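Local coordinates for decapping nuclease RAI1 (Candida albicans, PDB 5BUD), which removes NAD caps from the 5' ends of RNAs with the help of divalent metal ions, and binds RAT1 directly, stabilising it and stimulating its exoribonuclease activity, at residues Leu23-Arg28 / Glu204-Val209; Ser44-Pro49 / Cys227-Leu232; Val244-Ser249 / Lys279-Phe284. All coordinates share one frame; numbering follows the deposited sequence.

Contact 1 of 3, residues Leu23-Arg28 / Glu204-Val209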
loop_
_atom_site.group_PDB
_atom_site.type_symbol
_atom_site.label_atom_id
_atom_site.label_comp_id
_atom_site.label_asym_id
_atom_site.label_seq_id
_atom_site.Cartn_x
_atom_site.Cartn_y
_atom_site.Cartn_z
ATOM N N LEU A 23 0.361 15.820 0.152
ATOM C CA LEU A 23 -0.130 16.900 -0.702
ATOM C C LEU A 23 -1.602 17.136 -0.411
ATOM O O LEU A 23 -2.007 18.270 -0.167
ATOM C CB LEU A 23 0.069 16.548 -2.186
ATOM C CG LEU A 23 1.515 16.248 -2.631
ATOM C CD1 LEU A 23 1.596 15.917 -4.122
ATOM C CD2 LEU A 23 2.452 17.402 -2.286
ATOM N N PHE A 24 -2.401 16.073 -0.456
ATOM C CA PHE A 24 -3.812 16.143 -0.124
ATOM C C PHE A 24 -4.299 14.744 0.211
ATOM O O PHE A 24 -3.511 13.798 0.197
ATOM C CB PHE A 24 -4.624 16.719 -1.317
ATOM C CG PHE A 24 -4.523 15.886 -2.576
ATOM C CD1 PHE A 24 -3.536 16.127 -3.491
ATOM C CD2 PHE A 24 -5.399 14.849 -2.804
ATOM C CE1 PHE A 24 -3.409 15.358 -4.617
ATOM C CE2 PHE A 24 -5.297 14.072 -3.950
ATOM C CZ PHE A 24 -4.293 14.319 -4.850
ATOM N N SER A 25 -5.602 14.622 0.479
ATOM C CA SER A 25 -6.245 13.362 0.719
ATOM C C SER A 25 -7.606 13.318 0.061
ATOM O O SER A 25 -8.145 14.346 -0.328
ATOM C CB SER A 25 -6.443 13.155 2.209
ATOM O OG SER A 25 -7.158 14.241 2.746
ATOM N N TYR A 26 -8.156 12.114 -0.004
ATOM C CA TYR A 26 -9.508 11.886 -0.447
ATOM C C TYR A 26 -9.937 10.580 0.220
ATOM O O TYR A 26 -9.162 10.014 1.003
ATOM C CB TYR A 26 -9.582 11.877 -1.987
ATOM C CG TYR A 26 -8.845 10.795 -2.732
ATOM C CD1 TYR A 26 -7.468 10.804 -2.841
ATOM C CD2 TYR A 26 -9.531 9.779 -3.372
ATOM C CE1 TYR A 26 -6.778 9.825 -3.546
ATOM C CE2 TYR A 26 -8.860 8.791 -4.074
ATOM C CZ TYR A 26 -7.477 8.818 -4.157
ATOM O OH TYR A 26 -6.842 7.824 -4.861
ATOM N N ALA A 27 -11.148 10.101 -0.063
ATOM C CA ALA A 27 -11.704 9.016 0.696
ATOM C C ALA A 27 -12.626 8.174 -0.162
ATOM O O ALA A 27 -13.032 8.605 -1.251
ATOM C CB ALA A 27 -12.451 9.584 1.908
ATOM N N ARG A 28 -12.933 6.974 0.318
ATOM C CA ARG A 28 -13.997 6.152 -0.250
ATOM C C ARG A 28 -15.037 5.907 0.826
ATOM O O ARG A 28 -14.681 5.528 1.942
ATOM C CB ARG A 28 -13.449 4.834 -0.747
ATOM C CG ARG A 28 -14.366 4.151 -1.746
ATOM C CD ARG A 28 -13.646 2.994 -2.409
ATOM N NE ARG A 28 -13.442 1.912 -1.455
ATOM C CZ ARG A 28 -12.835 0.776 -1.735
ATOM N NH1 ARG A 28 -12.391 0.541 -2.959
ATOM N NH2 ARG A 28 -12.684 -0.135 -0.791
ATOM N N GLU A 204 -14.999 1.458 3.361
ATOM C CA GLU A 204 -14.542 2.784 3.736
ATOM C C GLU A 204 -13.021 2.845 3.707
ATOM O O GLU A 204 -12.367 1.905 4.146
ATOM C CB GLU A 204 -15.042 3.150 5.129
ATOM C CG GLU A 204 -16.565 3.261 5.256
ATOM C CD GLU A 204 -16.959 3.488 6.706
ATOM O OE1 GLU A 204 -16.934 2.508 7.490
ATOM O OE2 GLU A 204 -17.259 4.645 7.062
ATOM N N GLN A 205 -12.482 3.950 3.199
ATOM C CA GLN A 205 -11.040 4.140 3.080
ATOM C C GLN A 205 -10.704 5.616 3.163
ATOM O O GLN A 205 -11.462 6.463 2.676
ATOM C CB GLN A 205 -10.530 3.708 1.706
ATOM C CG GLN A 205 -10.714 2.277 1.294
ATOM C CD GLN A 205 -10.069 2.037 -0.073
ATOM O OE1 GLN A 205 -10.216 2.853 -1.007
ATOM N NE2 GLN A 205 -9.352 0.935 -0.195
ATOM N N TYR A 206 -9.547 5.913 3.743
ATOM C CA TYR A 206 -8.973 7.226 3.713
ATOM C C TYR A 206 -7.646 7.134 2.974
ATOM O O TYR A 206 -6.757 6.347 3.370
ATOM C CB TYR A 206 -8.743 7.705 5.119
ATOM C CG TYR A 206 -8.094 9.056 5.239
ATOM C CD1 TYR A 206 -8.829 10.235 5.147
ATOM C CD2 TYR A 206 -6.747 9.160 5.479
ATOM C CE1 TYR A 206 -8.203 11.480 5.278
ATOM C CE2 TYR A 206 -6.133 10.376 5.616
ATOM C CZ TYR A 206 -6.858 11.524 5.541
ATOM O OH TYR A 206 -6.153 12.707 5.676
ATOM N N LEU A 207 -7.508 7.929 1.919
ATOM C CA LEU A 207 -6.325 7.886 1.094
ATOM C C LEU A 207 -5.525 9.168 1.142
ATOM O O LEU A 207 -6.047 10.264 0.893
ATOM C CB LEU A 207 -6.669 7.538 -0.356
ATOM C CG LEU A 207 -7.378 6.182 -0.484
ATOM C CD1 LEU A 207 -8.871 6.407 -0.621
ATOM C CD2 LEU A 207 -6.854 5.400 -1.677
ATOM N N SER A 208 -4.236 9.004 1.411
ATOM C CA SER A 208 -3.285 10.079 1.379
ATOM C C SER A 208 -2.557 10.024 0.046
ATOM O O SER A 208 -2.176 8.951 -0.437
ATOM C CB SER A 208 -2.273 9.900 2.504
ATOM O OG SER A 208 -1.397 10.989 2.623
ATOM N N VAL A 209 -2.343 11.189 -0.528
ATOM C CA VAL A 209 -1.475 11.351 -1.663
ATOM C C VAL A 209 -0.293 12.176 -1.221
ATOM O O VAL A 209 -0.444 13.316 -0.759
ATOM C CB VAL A 209 -2.188 12.018 -2.845
ATOM C CG1 VAL A 209 -1.230 12.215 -4.000
ATOM C CG2 VAL A 209 -3.319 11.133 -3.303
#
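Phe24, Tyr26 and Arg28 pair with Val209, Leu207 and Gln205 as the hydrogen-bonded pairs of an antiparallel ladder, with the non-hydrogen-bonded pairs Ser25-Ser208 and Ala27-Tyr206 between them. The backbone bonds are short, as in Leu207 N to Tyr26 O at 2.8 Å. At the end of the ladder Val209 O takes a bond from Leu23 N (2.8 Å) and a weak one from Phe24 N (3.4 Å), a classic beta bulge.

Two CH-pi contacts follow on the face of Phe24 and Tyr26. Both rings have CG wedged between the backbone N and the carbonyl carbon (chi1 61° and 64°), which turns them back over their partners: Val209 CB lies 3.9 Å from the Phe24 ring centroid, and Leu207 CB sits over one face of the Tyr26 ring, toward its rim. Val209 CG2 also meets the edge of the Tyr26 ring, 3.7 Å from Tyr26 CE1.

The polar ends stack flat. The planes of the Arg28 guanidinium and the Gln205 amide are 7° from parallel, one stacked over the other, with Gln205 OE1 over the guanidinium centre, 3.4 Å from Arg28 CZ. This is stacking rather than hydrogen bonding; Arg28 NE bonds Tyr203 O and NH1 bonds Asn74 OD1.

Helix 78-92 packs on the aromatic face through Leu81 and Ala84. Strand 217-228 continues the sheet beyond 205-214, and strand 34-35 pairs along the other edge of 21-28.

Contact 2 of 3, residues Ser44-Pro49 / Cys227-Leu232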
loop_
_atom_site.group_PDB
_atom_site.type_symbol
_atom_site.label_atom_id
_atom_site.label_comp_id
_atom_site.label_asym_id
_atom_site.label_seq_id
_atom_site.Cartn_x
_atom_site.Cartn_y
_atom_site.Cartn_z
ATOM N N SER A 44 -10.120 7.865 10.828
ATOM C CA SER A 44 -10.279 7.331 12.187
ATOM C C SER A 44 -9.016 7.526 13.056
ATOM O O SER A 44 -7.933 7.828 12.555
ATOM C CB SER A 44 -10.677 5.856 12.134
ATOM O OG SER A 44 -9.555 5.019 11.750
ATOM N N TYR A 45 -9.170 7.316 14.353
ATOM C CA TYR A 45 -8.121 7.531 15.337
ATOM C C TYR A 45 -7.916 6.257 16.132
ATOM O O TYR A 45 -8.868 5.528 16.407
ATOM C CB TYR A 45 -8.491 8.716 16.252
ATOM C CG TYR A 45 -8.590 9.990 15.464
ATOM C CD1 TYR A 45 -9.756 10.317 14.748
ATOM C CD2 TYR A 45 -7.487 10.820 15.337
ATOM C CE1 TYR A 45 -9.811 11.470 13.975
ATOM C CE2 TYR A 45 -7.527 11.957 14.567
ATOM C CZ TYR A 45 -8.691 12.279 13.891
ATOM O OH TYR A 45 -8.677 13.402 13.138
ATOM N N TYR A 46 -6.666 5.977 16.485
ATOM C CA TYR A 46 -6.335 4.774 17.224
ATOM C C TYR A 46 -6.831 4.908 18.662
ATOM O O TYR A 46 -6.579 5.920 19.295
ATOM C CB TYR A 46 -4.798 4.544 17.247
ATOM C CG TYR A 46 -4.443 3.238 17.874
ATOM C CD1 TYR A 46 -4.677 2.055 17.207
ATOM C CD2 TYR A 46 -3.954 3.169 19.177
ATOM C CE1 TYR A 46 -4.389 0.826 17.792
ATOM C CE2 TYR A 46 -3.674 1.937 19.775
ATOM C CZ TYR A 46 -3.871 0.775 19.059
ATOM O OH TYR A 46 -3.623 -0.470 19.615
ATOM N N TYR A 47 -7.529 3.903 19.153
ATOM C CA TYR A 47 -7.951 3.856 20.557
ATOM C C TYR A 47 -8.231 2.424 21.011
ATOM O O TYR A 47 -9.262 1.832 20.654
ATOM C CB TYR A 47 -9.189 4.745 20.797
ATOM C CG TYR A 47 -9.524 4.885 22.270
ATOM C CD1 TYR A 47 -10.598 4.210 22.830
ATOM C CD2 TYR A 47 -8.726 5.655 23.106
ATOM C CE1 TYR A 47 -10.902 4.334 24.178
ATOM C CE2 TYR A 47 -9.006 5.771 24.456
ATOM C CZ TYR A 47 -10.095 5.104 24.984
ATOM O OH TYR A 47 -10.371 5.205 26.334
ATOM N N LEU A 48 -7.295 1.854 21.782
ATOM C CA LEU A 48 -7.421 0.477 22.257
ATOM C C LEU A 48 -6.687 0.300 23.608
ATOM O O LEU A 48 -5.498 -0.026 23.635
ATOM C CB LEU A 48 -6.858 -0.494 21.220
ATOM C CG LEU A 48 -7.114 -1.962 21.512
ATOM C CD1 LEU A 48 -8.598 -2.197 21.746
ATOM C CD2 LEU A 48 -6.589 -2.824 20.370
ATOM N N PRO A 49 -7.376 0.606 24.717
ATOM C CA PRO A 49 -6.790 0.485 26.065
ATOM C C PRO A 49 -6.513 -0.970 26.457
ATOM O O PRO A 49 -7.265 -1.872 26.091
ATOM C CB PRO A 49 -7.880 1.058 26.986
ATOM C CG PRO A 49 -8.834 1.804 26.088
ATOM C CD PRO A 49 -8.759 1.117 24.754
ATOM N N CYS A 227 -5.211 4.673 10.234
ATOM C CA CYS A 227 -5.723 5.590 11.251
ATOM C C CYS A 227 -4.696 6.609 11.646
ATOM O O CYS A 227 -3.561 6.599 11.148
ATOM C CB CYS A 227 -6.262 4.833 12.488
ATOM S SG CYS A 227 -5.033 3.889 13.447
ATOM N N CYS A 228 -5.133 7.516 12.523
ATOM C CA CYS A 228 -4.327 8.572 13.061
ATOM C C CYS A 228 -4.077 8.273 14.564
ATOM O O CYS A 228 -4.955 7.804 15.277
ATOM C CB CYS A 228 -5.047 9.891 12.876
ATOM S SG CYS A 228 -4.164 11.323 13.518
ATOM N N TRP A 229 -2.877 8.556 15.033
ATOM C CA TRP A 229 -2.433 8.123 16.383
ATOM C C TRP A 229 -3.113 8.869 17.530
ATOM O O TRP A 229 -3.589 8.256 18.506
ATOM C CB TRP A 229 -0.907 8.276 16.475
ATOM C CG TRP A 229 -0.274 8.106 17.836
ATOM C CD1 TRP A 229 0.456 9.046 18.526
ATOM C CD2 TRP A 229 -0.228 6.922 18.609
ATOM N NE1 TRP A 229 0.908 8.523 19.711
ATOM C CE2 TRP A 229 0.518 7.214 19.785
ATOM C CE3 TRP A 229 -0.750 5.645 18.446
ATOM C CZ2 TRP A 229 0.721 6.282 20.788
ATOM C CZ3 TRP A 229 -0.513 4.711 19.437
ATOM C CH2 TRP A 229 0.214 5.040 20.596
ATOM N N ASP A 230 -3.156 10.179 17.398
ATOM C CA ASP A 230 -3.612 11.086 18.464
ATOM C C ASP A 230 -4.495 12.213 17.883
ATOM O O ASP A 230 -5.663 12.350 18.251
ATOM C CB ASP A 230 -2.389 11.677 19.162
ATOM C CG ASP A 230 -1.256 11.967 18.200
ATOM O OD1 ASP A 230 -1.493 11.856 16.951
ATOM O OD2 ASP A 230 -0.140 12.305 18.672
ATOM N N TYR A 231 -3.932 13.003 16.978
ATOM C CA TYR A 231 -4.660 14.098 16.316
ATOM C C TYR A 231 -4.017 14.333 14.968
ATOM O O TYR A 231 -2.830 13.990 14.765
ATOM C CB TYR A 231 -4.596 15.398 17.152
ATOM C CG TYR A 231 -3.178 15.788 17.461
ATOM C CD1 TYR A 231 -2.460 16.612 16.608
ATOM C CD2 TYR A 231 -2.558 15.320 18.590
ATOM C CE1 TYR A 231 -1.156 16.937 16.872
ATOM C CE2 TYR A 231 -1.272 15.664 18.879
ATOM C CZ TYR A 231 -0.573 16.453 18.009
ATOM O OH TYR A 231 0.732 16.747 18.299
ATOM N N LEU A 232 -4.786 14.927 14.051
ATOM C CA LEU A 232 -4.276 15.331 12.747
ATOM C C LEU A 232 -3.837 16.779 12.816
ATOM O O LEU A 232 -4.666 17.647 12.988
ATOM C CB LEU A 232 -5.355 15.170 11.682
ATOM C CG LEU A 232 -4.944 15.416 10.232
ATOM C CD1 LEU A 232 -4.030 14.292 9.737
ATOM C CD2 LEU A 232 -6.164 15.532 9.338
HETATM O O HOH W 1 -7.628 15.475 14.741
HETATM O O HOH W 2 -6.004 8.372 19.004
#
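A single beta bridge between Tyr45 and Cys228 ties strand 45-46 to the end of strand 217-228, just after the manganese ligand Asp226 and near the metal centre, the Ser44 side chain lying about 8 Å from a bound manganese. Two backbone bonds enclose the bridge: Cys228 N gives to Ser44 O and Tyr46 N gives to Cys228 O, each 2.8 Å long. Tyr45 CA also approaches Cys228 O, in a CA-H...O contact. On the Ser44 side, Ser44 OG packs against Cys227 CB at 3.4 Å.

Each cysteine sulfur meets a tyrosine. Cys228 SG, anti to its backbone N (chi1 179°), lies oblique to the Tyr45 ring and 3.6 Å from Tyr45 CE2. Cys227 SG comes to the Tyr46 ring at its edge, with Tyr46 CB 3.9 Å away. Beyond it, the Tyr46 and Trp229 rings are near parallel, their planes at 20°, but slid so far apart that they barely overlap; Tyr46 CD2 touches Trp229 CZ3 at 3.8 Å.

A water connects Tyr45 OH (2.8 Å) with Leu232 N, from which it accepts.

Strand 179-180 pairs with Tyr45 through Ile180, and the Cys227 side chain touches Thr179 of the same strand. Tyr46 reaches on to Leu246 of strand 243-250 and Val294 of strand 291-298.

Contact 3 of 3, residues Val244-Ser249 / Lys279-Phe284. With MN (manganese (II) ion), chain E; nucleotides of chain C.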
loop_
_atom_site.group_PDB
_atom_site.type_symbol
_atom_site.label_atom_id
_atom_site.label_comp_id
_atom_site.label_asym_id
_atom_site.label_seq_id
_atom_site.Cartn_x
_atom_site.Cartn_y
_atom_site.Cartn_z
ATOM N N VAL A 244 -0.839 5.922 11.301
ATOM C CA VAL A 244 -0.555 4.602 11.837
ATOM C C VAL A 244 -1.044 3.553 10.856
ATOM O O VAL A 244 -2.147 3.696 10.215
ATOM C CB VAL A 244 -1.281 4.373 13.178
ATOM C CG1 VAL A 244 -0.954 3.016 13.745
ATOM C CG2 VAL A 244 -0.953 5.472 14.176
ATOM N N GLU A 245 -0.244 2.495 10.748
ATOM C CA GLU A 245 -0.594 1.276 10.035
ATOM C C GLU A 245 -0.890 0.167 11.008
ATOM O O GLU A 245 -0.097 -0.101 11.942
ATOM C CB GLU A 245 0.558 0.863 9.109
ATOM C CG GLU A 245 0.371 -0.420 8.320
ATOM C CD GLU A 245 -0.797 -0.419 7.348
ATOM O OE1 GLU A 245 -1.399 -1.515 7.214
ATOM O OE2 GLU A 245 -1.090 0.637 6.703
ATOM N N LEU A 246 -2.021 -0.495 10.784
ATOM C CA LEU A 246 -2.436 -1.622 11.600
ATOM C C LEU A 246 -2.154 -2.933 10.897
ATOM O O LEU A 246 -2.275 -3.040 9.678
ATOM C CB LEU A 246 -3.942 -1.515 11.971
ATOM C CG LEU A 246 -4.283 -0.213 12.696
ATOM C CD1 LEU A 246 -5.762 -0.172 13.042
ATOM C CD2 LEU A 246 -3.498 -0.034 14.001
ATOM N N LYS A 247 -1.758 -3.931 11.668
ATOM C CA LYS A 247 -1.566 -5.299 11.158
ATOM C C LYS A 247 -2.016 -6.262 12.221
ATOM O O LYS A 247 -2.069 -5.913 13.405
ATOM C CB LYS A 247 -0.066 -5.574 10.864
ATOM C CG LYS A 247 0.592 -4.640 9.864
ATOM C CD LYS A 247 0.144 -4.959 8.462
ATOM C CE LYS A 247 0.852 -4.098 7.446
ATOM N NZ LYS A 247 0.048 -4.131 6.196
ATOM N N THR A 248 -2.299 -7.490 11.819
ATOM C CA THR A 248 -2.487 -8.590 12.750
ATOM C C THR A 248 -1.548 -9.726 12.392
ATOM O O THR A 248 -1.150 -9.880 11.245
ATOM C CB THR A 248 -3.935 -9.120 12.815
ATOM O OG1 THR A 248 -4.330 -9.657 11.538
ATOM C CG2 THR A 248 -4.897 -8.026 13.226
ATOM N N SER A 249 -1.158 -10.496 13.408
ATOM C CA SER A 249 -0.384 -11.705 13.212
ATOM C C SER A 249 -0.684 -12.719 14.299
ATOM O O SER A 249 -1.186 -12.366 15.352
ATOM C CB SER A 249 1.108 -11.417 13.254
ATOM O OG SER A 249 1.750 -12.369 12.443
ATOM N N LYS A 279 4.485 4.767 12.486
ATOM C CA LYS A 279 4.014 3.842 13.521
ATOM C C LYS A 279 3.305 2.641 12.880
ATOM O O LYS A 279 2.382 2.811 12.033
ATOM C CB LYS A 279 3.074 4.583 14.495
ATOM C CG LYS A 279 3.761 5.530 15.464
ATOM C CD LYS A 279 2.773 6.118 16.471
ATOM C CE LYS A 279 3.467 6.932 17.556
ATOM N NZ LYS A 279 4.258 8.007 16.945
ATOM N N ILE A 280 3.720 1.438 13.284
ATOM C CA ILE A 280 3.060 0.181 12.917
ATOM C C ILE A 280 2.636 -0.579 14.154
ATOM O O ILE A 280 3.465 -0.866 15.036
ATOM C CB ILE A 280 4.009 -0.728 12.089
ATOM C CG1 ILE A 280 4.568 0.057 10.931
ATOM C CG2 ILE A 280 3.286 -1.985 11.653
ATOM C CD1 ILE A 280 5.645 -0.622 10.128
ATOM N N ILE A 281 1.349 -0.902 14.255
ATOM C CA ILE A 281 0.807 -1.559 15.448
ATOM C C ILE A 281 0.352 -2.948 15.022
ATOM O O ILE A 281 -0.466 -3.094 14.110
ATOM C CB ILE A 281 -0.349 -0.748 16.067
ATOM C CG1 ILE A 281 0.193 0.597 16.536
ATOM C CG2 ILE A 281 -1.027 -1.493 17.198
ATOM C CD1 ILE A 281 -0.763 1.489 17.277
ATOM N N TYR A 282 0.889 -3.957 15.679
ATOM C CA TYR A 282 0.481 -5.336 15.478
ATOM C C TYR A 282 -0.467 -5.799 16.564
ATOM O O TYR A 282 -0.208 -5.642 17.768
ATOM C CB TYR A 282 1.707 -6.274 15.419
ATOM C CG TYR A 282 2.275 -6.412 14.039
ATOM C CD1 TYR A 282 3.112 -5.446 13.528
ATOM C CD2 TYR A 282 1.979 -7.525 13.238
ATOM C CE1 TYR A 282 3.653 -5.569 12.271
ATOM C CE2 TYR A 282 2.492 -7.622 11.961
ATOM C CZ TYR A 282 3.325 -6.628 11.497
ATOM O OH TYR A 282 3.881 -6.683 10.257
ATOM N N GLY A 283 -1.598 -6.335 16.134
ATOM C CA GLY A 283 -2.467 -7.100 17.026
ATOM C C GLY A 283 -2.106 -8.572 16.889
ATOM O O GLY A 283 -2.300 -9.144 15.819
ATOM N N PHE A 284 -1.532 -9.148 17.952
ATOM C CA PHE A 284 -1.186 -10.571 17.999
ATOM C C PHE A 284 -2.360 -11.386 18.540
ATOM O O PHE A 284 -2.889 -11.091 19.613
ATOM C CB PHE A 284 0.078 -10.783 18.856
ATOM C CG PHE A 284 1.324 -10.268 18.202
ATOM C CD1 PHE A 284 1.868 -10.934 17.127
ATOM C CD2 PHE A 284 1.904 -9.087 18.614
ATOM C CE1 PHE A 284 2.994 -10.458 16.489
ATOM C CE2 PHE A 284 3.024 -8.602 17.993
ATOM C CZ PHE A 284 3.567 -9.276 16.923
HETATM MN MN MN E . -3.300 -2.247 7.864
ATOM P P U C 2 -3.934 -7.815 8.173
ATOM O OP1 U C 2 -4.043 -7.721 9.658
ATOM O OP2 U C 2 -2.729 -7.264 7.510
ATOM O "O5'" U C 2 -4.031 -9.325 7.681
ATOM C "C5'" U C 2 -4.971 -10.272 8.216
ATOM C "C4'" U C 2 -4.974 -11.548 7.396
ATOM O "O4'" U C 2 -5.299 -11.274 6.005
ATOM C "C3'" U C 2 -3.669 -12.326 7.305
ATOM O "O3'" U C 2 -3.465 -13.032 8.521
ATOM C "C2'" U C 2 -3.958 -13.209 6.100
ATOM O "O2'" U C 2 -4.900 -14.227 6.383
ATOM C "C1'" U C 2 -4.641 -12.211 5.170
ATOM N N1 U C 2 -3.727 -11.491 4.266
ATOM C C2 U C 2 -3.336 -12.145 3.107
ATOM O O2 U C 2 -3.704 -13.274 2.827
ATOM N N3 U C 2 -2.481 -11.433 2.304
ATOM C C4 U C 2 -1.992 -10.160 2.526
ATOM O O4 U C 2 -1.245 -9.646 1.696
ATOM C C5 U C 2 -2.452 -9.548 3.736
ATOM C C6 U C 2 -3.289 -10.216 4.540
ATOM O OP3 U C 1 -2.499 -3.616 4.128
ATOM P P U C 1 -3.364 -3.589 5.339
ATOM O OP1 U C 1 -2.673 -4.144 6.542
ATOM O OP2 U C 1 -4.043 -2.257 5.515
ATOM O "O5'" U C 1 -4.518 -4.626 4.939
ATOM C "C5'" U C 1 -5.788 -4.555 5.605
ATOM C "C4'" U C 1 -6.414 -5.923 5.762
ATOM O "O4'" U C 1 -6.999 -6.338 4.502
ATOM C "C3'" U C 1 -5.503 -7.085 6.144
ATOM O "O3'" U C 1 -5.240 -7.083 7.545
ATOM C "C2'" U C 1 -6.373 -8.265 5.727
ATOM O "O2'" U C 1 -7.467 -8.478 6.590
ATOM C "C1'" U C 1 -6.962 -7.749 4.411
ATOM N N1 U C 1 -6.184 -8.130 3.223
ATOM C C2 U C 1 -6.389 -9.401 2.731
ATOM O O2 U C 1 -7.180 -10.177 3.227
ATOM N N3 U C 1 -5.657 -9.713 1.615
ATOM C C4 U C 1 -4.744 -8.911 0.963
ATOM O O4 U C 1 -4.161 -9.343 -0.030
ATOM C C5 U C 1 -4.573 -7.614 1.542
ATOM C C6 U C 1 -5.275 -7.278 2.631
HETATM O O HOH W 3 -5.069 -3.051 8.789
#
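Lys247 lays its CB over one face of the Tyr282 ring, 3.6 Å from the centroid and offset toward the rim, a CH-pi contact. The lysine is bent at chi2 (-74°), which takes the chain across the ring and then away from the strand pair. Lys247 NZ thereby donates to OP1 of U1 of chain C at 2.7 Å. It also forms a salt bridge with Glu245 OE1, which it meets from above the carboxylate plane; Gln271 OE1 is a further partner. Ser249 CB approaches the same Tyr282 ring at its edge.

Glu245 has CG anti to the backbone N (chi1 178°) and bends at chi2, leading the carboxylate off the sheet so that OE1 binds manganese at 2.1 Å. The backbone of the next residue supplies a second ligand, Leu246 O at 2.2 Å. Asp226, two of the phosphate oxygens of U1 of chain C, OP1 and OP2, and a water complete the metal shell. Further along, Thr248 OG1 donates to OP1 of U2 of chain C at 2.7 Å, and the same oxygen receives a weak bond from Thr248 N.

On the face opposite Glu245, Lys247 and Tyr282, the one that also carries Thr248, Leu246 and Ile281 lie side by side, CD2 of the leucine 3.8 Å from CB of the isoleucine, and Val244 CG1 meets Ile281 CD1.

Between the parallel strands, backbone bonds such as Ile281 N to Glu245 O (2.8 Å) run back and forth. Strands 243-250 and 279-285, linked by helix 255-275, form a beta-alpha-beta unit, and the Glu245-Leu246-Lys247 run carries the E-x-K element of the PD-(D/E)XK nuclease fold.

How the contacts relate
Contacts 1, 2 and 3 lie on successive neighbouring strands: 205-214 pairs with 217-228, which in turn pairs with 243-250. Contacts 2 and 3 touch directly, their centres about 13 Å apart: Cys227 O lies 2.8 Å from Val244 N, a probable hydrogen bond, and Tyr46 CZ packs on Ile281 CD1 at 3.7 Å. Contact 1 is more remote, its centre about 16 Å from that of contact 2 and about 20 Å from that of contact 3, without touching either. Contact 3 alone supplies manganese ligands and holds the RNA phosphates, but the side chains of Gln205 in contact 1 and Ser44 in contact 2 come within about 6 and 8 Å of a bound manganese.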